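Local coordinates for protein dihydropteridine reductase (Dictyostelium discoideum, PDB 3ORF) that reduces quinonoid dihydropteridines to tetrahydropteridines with NADH or NADPH, probably regenerating the tetrahydrobiopterin cofactor of aromatic amino acid hydroxylases, at residues 147-152 and 164-169. Sequence-based numbering, arbitrary orientation.
Sequences AALNRT and ATHHII
The imidazole of H166 reaches from its helix to the 3-10 turn at 147-149 and meets two aliphatic groups there, a compact case of one side chain bridging a helix and the loop that precedes it. Its leading atom, CE1, lies 3.6 Å from the methyl CB of A148. One branch of L149 comes to the same end of the ring, with CD2 standing 3.9 Å from CE1 and just as near ND1, and the leucine and histidine side chains cross at about a right angle. No hydrogen bond joins the two segments; the contact is van der Waals packing of methyl groups against CE1 and ND1 of the ring. NE2 has its partner just ahead of the turn, the backbone N of A145, and since an amide donates, NE2 must be the acceptor. This bond, together with the two methyls at CE1, helps to fix the rotation of the ring. CB of H166 already points at the turn, and with CG anti to the carbonyl carbon (chi1 -66°) the ring continues in that direction. The turn is itself closed by the bond from N150 N to A147 O. The loop between strand 138-143 and helix 156-172 of this SDR Rossmann fold runs close to the predicted active site; A148 is about 6 Å, side chain to side chain, from Y158, the predicted proton acceptor. L236 of strand 236-242 and L189 of strand 184-190 pack on both L149 and H166, while T165 and I168, on the same helix as H166, touch A123 of helix 108-133 and L142 of strand 138-143.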
loop_
_atom_site.group_PDB
_atom_site.type_symbol
_atom_site.label_atom_id
_atom_site.label_comp_id
_atom_site.label_asym_id
_atom_site.label_seq_id
_atom_site.Cartn_x
_atom_site.Cartn_y
_atom_site.Cartn_z
ATOM N N ALA A 147 -4.415 -8.385 -11.189
ATOM C CA ALA A 147 -3.728 -7.370 -11.997
ATOM C C ALA A 147 -2.587 -6.708 -11.204
ATOM O O ALA A 147 -1.642 -6.268 -11.795
ATOM C CB ALA A 147 -4.750 -6.243 -12.505
ATOM N N ALA A 148 -2.699 -6.610 -9.881
ATOM C CA ALA A 148 -1.618 -6.025 -9.073
ATOM C C ALA A 148 -0.389 -6.877 -9.005
ATOM O O ALA A 148 0.591 -6.412 -8.531
ATOM C CB ALA A 148 -2.081 -5.735 -7.656
ATOM N N LEU A 149 -0.418 -8.117 -9.460
ATOM C CA LEU A 149 0.843 -8.862 -9.680
ATOM C C LEU A 149 1.768 -8.161 -10.698
ATOM O O LEU A 149 2.957 -8.449 -10.723
ATOM C CB LEU A 149 0.590 -10.313 -10.127
ATOM C CG LEU A 149 -0.292 -11.046 -9.080
ATOM C CD1 LEU A 149 -0.561 -12.409 -9.539
ATOM C CD2 LEU A 149 0.393 -11.075 -7.618
ATOM N N ASN A 150 1.235 -7.268 -11.546
ATOM C CA ASN A 150 2.041 -6.667 -12.613
ATOM C C ASN A 150 1.788 -5.181 -12.628
ATOM O O ASN A 150 1.097 -4.701 -11.750
ATOM C CB ASN A 150 1.645 -7.257 -13.982
ATOM C CG ASN A 150 2.216 -8.676 -14.190
ATOM O OD1 ASN A 150 3.419 -8.879 -14.390
ATOM N ND2 ASN A 150 1.343 -9.658 -14.121
ATOM N N ARG A 151 2.274 -4.462 -13.656
ATOM C CA ARG A 151 2.013 -3.011 -13.777
ATOM C C ARG A 151 0.530 -2.649 -13.884
ATOM O O ARG A 151 -0.266 -3.298 -14.563
ATOM C CB ARG A 151 2.757 -2.391 -14.957
ATOM C CG ARG A 151 4.266 -2.691 -14.964
ATOM C CD ARG A 151 5.066 -1.809 -14.038
ATOM N NE ARG A 151 4.460 -1.575 -12.725
ATOM C CZ ARG A 151 4.511 -2.400 -11.655
ATOM N NH1 ARG A 151 5.116 -3.610 -11.717
ATOM N NH2 ARG A 151 3.937 -1.997 -10.506
ATOM N N THR A 152 0.185 -1.594 -13.185
ATOM C CA THR A 152 -1.145 -1.086 -13.149
ATOM C C THR A 152 -1.076 0.423 -13.415
ATOM O O THR A 152 -1.728 1.252 -12.748
ATOM C CB THR A 152 -1.724 -1.359 -11.759
ATOM O OG1 THR A 152 -0.778 -0.928 -10.758
ATOM C CG2 THR A 152 -2.097 -2.906 -11.563
ATOM N N ALA A 164 -0.351 -3.492 -1.560
ATOM C CA ALA A 164 -0.108 -3.455 -0.118
ATOM C C ALA A 164 -0.907 -4.606 0.510
ATOM O O ALA A 164 -0.459 -5.237 1.458
ATOM C CB ALA A 164 -0.613 -2.108 0.463
ATOM N N THR A 165 -2.122 -4.824 0.009
ATOM C CA THR A 165 -2.965 -5.944 0.511
ATOM C C THR A 165 -2.238 -7.262 0.414
ATOM O O THR A 165 -2.290 -8.078 1.338
ATOM C CB THR A 165 -4.272 -6.050 -0.236
ATOM O OG1 THR A 165 -4.927 -4.789 -0.152
ATOM C CG2 THR A 165 -5.132 -7.113 0.366
ATOM N N HIS A 166 -1.538 -7.458 -0.724
ATOM C CA HIS A 166 -0.829 -8.732 -0.933
ATOM C C HIS A 166 0.274 -8.864 0.132
ATOM O O HIS A 166 0.571 -9.947 0.592
ATOM C CB HIS A 166 -0.171 -8.808 -2.353
ATOM C CG HIS A 166 -1.182 -8.838 -3.477
ATOM N ND1 HIS A 166 -0.847 -8.612 -4.798
ATOM C CD2 HIS A 166 -2.522 -9.090 -3.471
ATOM C CE1 HIS A 166 -1.938 -8.674 -5.550
ATOM N NE2 HIS A 166 -2.970 -8.943 -4.769
ATOM N N HIS A 167 0.946 -7.775 0.427
ATOM C CA HIS A 167 2.106 -7.827 1.387
ATOM C C HIS A 167 1.539 -8.144 2.792
ATOM O O HIS A 167 2.156 -8.871 3.561
ATOM C CB HIS A 167 2.818 -6.489 1.339
ATOM C CG HIS A 167 4.052 -6.413 2.173
ATOM N ND1 HIS A 167 5.324 -6.619 1.644
ATOM C CD2 HIS A 167 4.226 -6.104 3.493
ATOM C CE1 HIS A 167 6.215 -6.467 2.611
ATOM N NE2 HIS A 167 5.579 -6.180 3.744
ATOM N N ILE A 168 0.348 -7.646 3.113
ATOM C CA ILE A 168 -0.239 -7.901 4.436
ATOM C C ILE A 168 -0.557 -9.392 4.643
ATOM O O ILE A 168 -0.223 -10.028 5.648
ATOM C CB ILE A 168 -1.552 -7.084 4.626
ATOM C CG1 ILE A 168 -1.230 -5.596 4.767
ATOM C CG2 ILE A 168 -2.324 -7.551 5.891
ATOM C CD1 ILE A 168 -2.511 -4.673 4.487
ATOM N N ILE A 169 -1.185 -9.960 3.628
ATOM C CA ILE A 169 -1.362 -11.360 3.565
ATOM C C ILE A 169 -0.089 -12.135 3.892
ATOM O O ILE A 169 -0.116 -13.117 4.679
ATOM C CB ILE A 169 -1.827 -11.797 2.169
ATOM C CG1 ILE A 169 -3.238 -11.252 1.929
ATOM C CG2 ILE A 169 -1.763 -13.321 2.080
ATOM C CD1 ILE A 169 -3.599 -11.255 0.338
#